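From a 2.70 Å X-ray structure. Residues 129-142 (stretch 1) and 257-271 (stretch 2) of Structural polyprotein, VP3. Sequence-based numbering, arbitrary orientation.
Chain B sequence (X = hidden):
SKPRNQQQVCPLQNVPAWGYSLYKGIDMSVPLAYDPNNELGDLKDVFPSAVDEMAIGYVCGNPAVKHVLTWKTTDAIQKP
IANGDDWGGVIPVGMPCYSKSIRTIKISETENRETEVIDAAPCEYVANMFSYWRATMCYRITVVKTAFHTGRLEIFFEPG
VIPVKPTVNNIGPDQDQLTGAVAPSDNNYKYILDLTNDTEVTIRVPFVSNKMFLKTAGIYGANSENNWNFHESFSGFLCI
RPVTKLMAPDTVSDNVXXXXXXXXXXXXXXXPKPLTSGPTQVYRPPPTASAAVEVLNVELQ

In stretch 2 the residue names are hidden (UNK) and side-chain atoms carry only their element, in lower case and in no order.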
# COMPACT_ATOMS: atom_id res chain seq x y z
N MET B 129 7.06 -20.95 41.04
CA MET B 129 7.81 -20.44 39.88
C MET B 129 7.81 -18.93 39.77
O MET B 129 8.64 -18.36 39.05
CB MET B 129 7.21 -20.98 38.59
CG MET B 129 6.97 -22.46 38.53
SD MET B 129 6.07 -22.86 37.03
CE MET B 129 7.39 -23.25 35.95
N PHE B 130 6.89 -18.27 40.46
CA PHE B 130 6.77 -16.82 40.38
C PHE B 130 7.15 -16.12 41.68
O PHE B 130 7.39 -16.77 42.70
CB PHE B 130 5.34 -16.48 39.98
CG PHE B 130 4.87 -17.22 38.76
CD1 PHE B 130 5.25 -16.81 37.48
CD2 PHE B 130 4.10 -18.38 38.89
CE1 PHE B 130 4.86 -17.54 36.35
CE2 PHE B 130 3.72 -19.11 37.77
CZ PHE B 130 4.10 -18.69 36.50
N SER B 131 7.21 -14.80 41.64
CA SER B 131 7.57 -14.01 42.81
C SER B 131 6.39 -13.62 43.70
O SER B 131 6.48 -13.72 44.92
CB SER B 131 8.33 -12.76 42.39
OG SER B 131 9.56 -13.10 41.77
N TYR B 132 5.30 -13.18 43.08
CA TYR B 132 4.12 -12.79 43.85
C TYR B 132 2.87 -13.44 43.27
O TYR B 132 2.82 -13.78 42.09
CB TYR B 132 3.95 -11.27 43.84
CG TYR B 132 5.23 -10.50 44.07
CD1 TYR B 132 5.97 -10.02 42.99
CD2 TYR B 132 5.71 -10.27 45.36
CE1 TYR B 132 7.16 -9.32 43.19
CE2 TYR B 132 6.89 -9.57 45.57
CZ TYR B 132 7.61 -9.10 44.48
OH TYR B 132 8.79 -8.41 44.68
N TRP B 133 1.85 -13.60 44.12
CA TRP B 133 0.60 -14.21 43.69
C TRP B 133 -0.62 -13.43 44.18
O TRP B 133 -0.51 -12.50 44.97
CB TRP B 133 0.50 -15.64 44.23
CG TRP B 133 0.42 -15.70 45.73
CD1 TRP B 133 1.46 -15.67 46.61
CD2 TRP B 133 -0.77 -15.76 46.52
NE1 TRP B 133 1.00 -15.70 47.90
CE2 TRP B 133 -0.37 -15.76 47.88
CE3 TRP B 133 -2.14 -15.81 46.22
CZ2 TRP B 133 -1.29 -15.81 48.93
CZ3 TRP B 133 -3.05 -15.86 47.27
CH2 TRP B 133 -2.62 -15.86 48.61
N ARG B 134 -1.78 -13.86 43.69
CA ARG B 134 -3.06 -13.26 44.04
C ARG B 134 -4.11 -14.26 43.56
O ARG B 134 -4.15 -14.59 42.38
CB ARG B 134 -3.25 -11.93 43.33
CG ARG B 134 -4.56 -11.24 43.65
CD ARG B 134 -4.80 -10.06 42.73
NE ARG B 134 -6.08 -9.41 43.01
CZ ARG B 134 -6.29 -8.58 44.03
NH1 ARG B 134 -5.30 -8.29 44.87
NH2 ARG B 134 -7.48 -8.04 44.22
N ALA B 135 -4.95 -14.74 44.48
CA ALA B 135 -5.97 -15.70 44.09
C ALA B 135 -7.00 -15.98 45.17
O ALA B 135 -6.86 -15.55 46.32
CB ALA B 135 -5.30 -17.01 43.67
N THR B 136 -8.04 -16.71 44.79
CA THR B 136 -9.10 -17.10 45.70
C THR B 136 -8.78 -18.52 46.13
O THR B 136 -8.82 -19.45 45.32
CB THR B 136 -10.48 -17.09 45.00
OG1 THR B 136 -10.81 -15.75 44.62
CG2 THR B 136 -11.55 -17.63 45.93
N MET B 137 -8.43 -18.69 47.40
CA MET B 137 -8.08 -20.01 47.91
C MET B 137 -9.31 -20.83 48.25
O MET B 137 -10.22 -20.37 48.94
CB MET B 137 -7.19 -19.86 49.15
CG MET B 137 -5.89 -19.14 48.88
SD MET B 137 -5.05 -19.78 47.41
CE MET B 137 -4.68 -21.45 47.93
N CYS B 138 -9.33 -22.07 47.76
CA CYS B 138 -10.45 -22.96 48.00
C CYS B 138 -10.03 -24.17 48.82
O CYS B 138 -8.97 -24.76 48.58
CB CYS B 138 -11.05 -23.41 46.67
SG CYS B 138 -11.63 -22.05 45.65
N TYR B 139 -10.87 -24.53 49.78
CA TYR B 139 -10.60 -25.66 50.66
C TYR B 139 -11.87 -26.50 50.83
O TYR B 139 -12.94 -25.95 51.07
CB TYR B 139 -10.14 -25.14 52.03
CG TYR B 139 -8.92 -24.25 51.97
CD1 TYR B 139 -7.64 -24.80 51.86
CD2 TYR B 139 -9.05 -22.86 52.00
CE1 TYR B 139 -6.52 -23.98 51.79
CE2 TYR B 139 -7.92 -22.03 51.92
CZ TYR B 139 -6.66 -22.60 51.81
OH TYR B 139 -5.55 -21.80 51.73
N ARG B 140 -11.73 -27.81 50.70
CA ARG B 140 -12.87 -28.70 50.89
C ARG B 140 -12.59 -29.54 52.12
O ARG B 140 -11.58 -30.24 52.18
CB ARG B 140 -13.07 -29.61 49.67
CG ARG B 140 -14.27 -30.54 49.79
CD ARG B 140 -14.71 -31.04 48.41
NE ARG B 140 -13.68 -31.83 47.74
CZ ARG B 140 -13.49 -33.13 47.90
NH1 ARG B 140 -14.27 -33.82 48.73
NH2 ARG B 140 -12.52 -33.75 47.25
N ILE B 141 -13.48 -29.47 53.10
CA ILE B 141 -13.32 -30.20 54.35
C ILE B 141 -14.34 -31.33 54.44
O ILE B 141 -15.55 -31.11 54.53
CB ILE B 141 -13.49 -29.24 55.54
CG1 ILE B 141 -12.50 -28.08 55.39
CG2 ILE B 141 -13.26 -29.99 56.84
CD1 ILE B 141 -12.68 -26.99 56.42
N THR B 142 -13.82 -32.55 54.42
CA THR B 142 -14.65 -33.75 54.49
C THR B 142 -14.48 -34.45 55.83
O THR B 142 -13.37 -34.54 56.36
CB THR B 142 -14.27 -34.75 53.38
OG1 THR B 142 -14.24 -34.09 52.11
CG2 THR B 142 -15.28 -35.89 53.35
N UNK B 257 -12.25 -38.97 60.66
CA UNK B 257 -11.13 -38.32 60.01
C UNK B 257 -11.63 -37.08 59.27
O UNK B 257 -12.73 -37.08 58.71
c UNK B 257 -10.45 -39.26 59.03
o UNK B 257 -9.90 -40.38 59.71
N UNK B 258 -10.83 -36.03 59.31
CA UNK B 258 -11.17 -34.80 58.62
C UNK B 258 -10.17 -34.59 57.50
O UNK B 258 -9.00 -34.30 57.74
c UNK B 258 -12.04 -33.84 60.77
c UNK B 258 -11.54 -32.33 58.85
c UNK B 258 -11.12 -33.59 59.58
c UNK B 258 -12.01 -32.75 61.80
N UNK B 259 -10.63 -34.77 56.26
CA UNK B 259 -9.78 -34.60 55.10
C UNK B 259 -9.89 -33.17 54.57
O UNK B 259 -10.99 -32.62 54.49
c UNK B 259 -10.17 -35.58 53.98
c UNK B 259 -10.18 -37.00 54.51
c UNK B 259 -9.20 -35.46 52.81
N UNK B 260 -8.75 -32.58 54.23
CA UNK B 260 -8.73 -31.21 53.73
C UNK B 260 -8.07 -31.12 52.35
O UNK B 260 -6.90 -31.48 52.19
c UNK B 260 -7.96 -30.27 54.69
c UNK B 260 -8.00 -28.85 54.16
c UNK B 260 -8.58 -30.35 56.08
N UNK B 261 -8.83 -30.65 51.37
CA UNK B 261 -8.33 -30.50 50.01
C UNK B 261 -8.01 -29.03 49.76
O UNK B 261 -8.66 -28.14 50.32
c UNK B 261 -10.42 -33.06 50.06
c UNK B 261 -9.66 -35.88 47.94
c UNK B 261 -8.41 -34.65 46.27
c UNK B 261 -9.32 -33.45 48.14
c UNK B 261 -8.95 -35.85 46.77
c UNK B 261 -9.70 -32.43 49.08
n UNK B 261 -10.51 -34.40 49.79
c UNK B 261 -9.37 -30.97 48.99
c UNK B 261 -8.59 -33.44 46.95
c UNK B 261 -9.85 -34.67 48.62
N UNK B 262 -7.02 -28.77 48.92
CA UNK B 262 -6.62 -27.40 48.61
C UNK B 262 -6.40 -27.15 47.12
O UNK B 262 -5.87 -28.00 46.41
c UNK B 262 -3.46 -25.43 49.81
c UNK B 262 -4.77 -25.68 49.07
c UNK B 262 -2.90 -24.05 49.48
c UNK B 262 -5.33 -27.06 49.37
n UNK B 262 -1.66 -23.75 50.24
N UNK B 263 -6.82 -25.98 46.67
CA UNK B 263 -6.66 -25.57 45.27
C UNK B 263 -7.00 -24.09 45.17
O UNK B 263 -7.55 -23.51 46.11
c UNK B 263 -11.24 -27.97 46.77
c UNK B 263 -10.03 -26.66 45.17
c UNK B 263 -11.24 -26.03 44.82
n UNK B 263 -10.97 -25.12 43.84
c UNK B 263 -10.03 -27.64 46.16
c UNK B 263 -9.62 -25.15 43.56
c UNK B 263 -9.00 -26.08 44.35
c UNK B 263 -12.46 -26.36 45.43
c UNK B 263 -12.44 -27.33 46.41
c UNK B 263 -7.54 -26.42 44.35
N UNK B 264 -6.67 -23.46 44.04
CA UNK B 264 -6.93 -22.04 43.87
C UNK B 264 -7.75 -21.69 42.64
O UNK B 264 -7.84 -22.47 41.68
c UNK B 264 -5.61 -21.28 43.84
N UNK B 265 -8.36 -20.51 42.66
CA UNK B 265 -9.17 -20.02 41.55
C UNK B 265 -8.91 -18.53 41.39
O UNK B 265 -8.41 -17.88 42.31
c UNK B 265 -10.65 -20.26 41.83
c UNK B 265 -10.96 -21.67 42.31
o UNK B 265 -12.86 -23.08 42.05
o UNK B 265 -13.21 -21.04 42.78
c UNK B 265 -12.45 -21.95 42.38
N UNK B 266 -9.25 -17.99 40.22
CA UNK B 266 -9.03 -16.58 39.94
C UNK B 266 -7.57 -16.28 40.22
O UNK B 266 -7.23 -15.28 40.87
c UNK B 266 -11.40 -16.06 40.68
o UNK B 266 -12.06 -16.31 41.71
o UNK B 266 -11.89 -16.08 39.53
c UNK B 266 -9.93 -15.71 40.83
N UNK B 267 -6.70 -17.16 39.73
CA UNK B 267 -5.27 -17.04 39.93
C UNK B 267 -4.58 -16.08 38.97
O UNK B 267 -4.92 -15.99 37.79
c UNK B 267 -3.09 -18.29 40.02
c UNK B 267 -5.18 -19.40 40.78
c UNK B 267 -4.58 -18.42 39.79
N UNK B 268 -3.60 -15.36 39.51
CA UNK B 268 -2.80 -14.43 38.74
C UNK B 268 -1.43 -14.41 39.41
O UNK B 268 -1.34 -14.34 40.64
c UNK B 268 -3.39 -13.00 38.73
c UNK B 268 -4.80 -13.03 38.20
c UNK B 268 -3.38 -12.41 40.12
N UNK B 269 -0.37 -14.51 38.61
CA UNK B 269 0.98 -14.51 39.15
C UNK B 269 1.76 -13.34 38.58
O UNK B 269 1.49 -12.88 37.46
c UNK B 269 1.72 -16.06 37.34
c UNK B 269 1.03 -16.97 39.55
c UNK B 269 1.71 -15.82 38.83
N UNK B 270 2.73 -12.85 39.35
CA UNK B 270 3.54 -11.72 38.92
C UNK B 270 5.03 -12.08 38.92
O UNK B 270 5.50 -12.75 39.84
c UNK B 270 4.12 -9.31 39.33
c UNK B 270 3.32 -10.50 39.83
c UNK B 270 1.84 -10.17 39.87
N UNK B 271 5.69 -11.64 37.87
CA UNK B 271 7.11 -11.84 37.68
C UNK B 271 7.32 -13.23 37.13
O UNK B 271 6.45 -14.10 37.26
c UNK B 271 9.99 -10.71 39.92
c UNK B 271 7.85 -11.69 39.01
o UNK B 271 9.36 -10.49 40.97
c UNK B 271 9.36 -11.60 38.87
o UNK B 271 11.12 -10.23 39.69

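Position 257 carries one carbon and then one oxygen, a short hydroxyl arm that stays clear of stretch 1: Ser257. Position 258 has four carbons, forked at the first, with one arm two carbons long. This is Ile258, whose CG2 meets CG2 of Ile141 at 3.5 Å, one branched aliphatic against another.

At 259 a single carbon bears two more, giving Val259; its N and O both hydrogen-bond to the backbone of Thr142, and its CB lies 4.2 Å from Thr142 CB. The same three-carbon fork at 260 identifies Val260, on the face shared with Ile141.

Position 261 shows one carbon, then fused five- and six-membered rings with eight carbons and one nitrogen: Trp261. Its broad flat surface receives the guanidinium of Arg140, whose CZ sits 3.8 Å from the centroid of the five-membered ring, a stack that is also a cation-pi contact. At 262 four carbons in a row end in nitrogen, so this is Lys262. All its chi angles are t, and the extended chain offers methylenes to stretch 1: CE lies 3.5 Å from Met137 CE, and CG 3.7 Å from Tyr139 CE1.

The fused rings return at 263, Trp263. Cys138 CB lies over one face, 3.5 Å from the centroid of the five-membered ring, while Arg140 CB approaches the edge. A single carbon at 264 means Ala264; its CB is 3.9 Å from Met137 SD, a small residue beside a long one. Three carbons, the third with two oxygens, make 265 Glu265, whose OE2 accepts a weak hydrogen bond from Trp263 NE1 at 3.3 Å.

Position 266 has two carbons, the second with two oxygens: Asp266. Here the chain turns a corner, and OD2 accepts a hydrogen bond from Thr136 OG1 at 3.2 Å.

Three-carbon forks follow at four positions. The first, 267, is Val267, with CG2 3.8 Å from Ala135 CB. The next, 268, packs on Arg134 CB and is Val268. At 269 the fork covers a face of the Phe130 ring: Val269, its CG2 3.4 Å from the centroid. The last, 270, is Val270, beside Tyr132. Position 271 has three carbons and two terminal oxygens, near Ser131 and the Tyr132 ring: Glu271.

The contact is an antiparallel ladder. Paired backbone bonds, such as Cys138 N to Trp263 O at 2.8 Å, set the register; a bulge between Arg134 and Thr136 shifts it by one. Outside the bulge, side chains alternate between the two faces, with Arg140 and Trp261 on one and Met137 and Ala264 on the other.

Stretch 2, residues 257-271: SIVVWKWAEDVVVVE
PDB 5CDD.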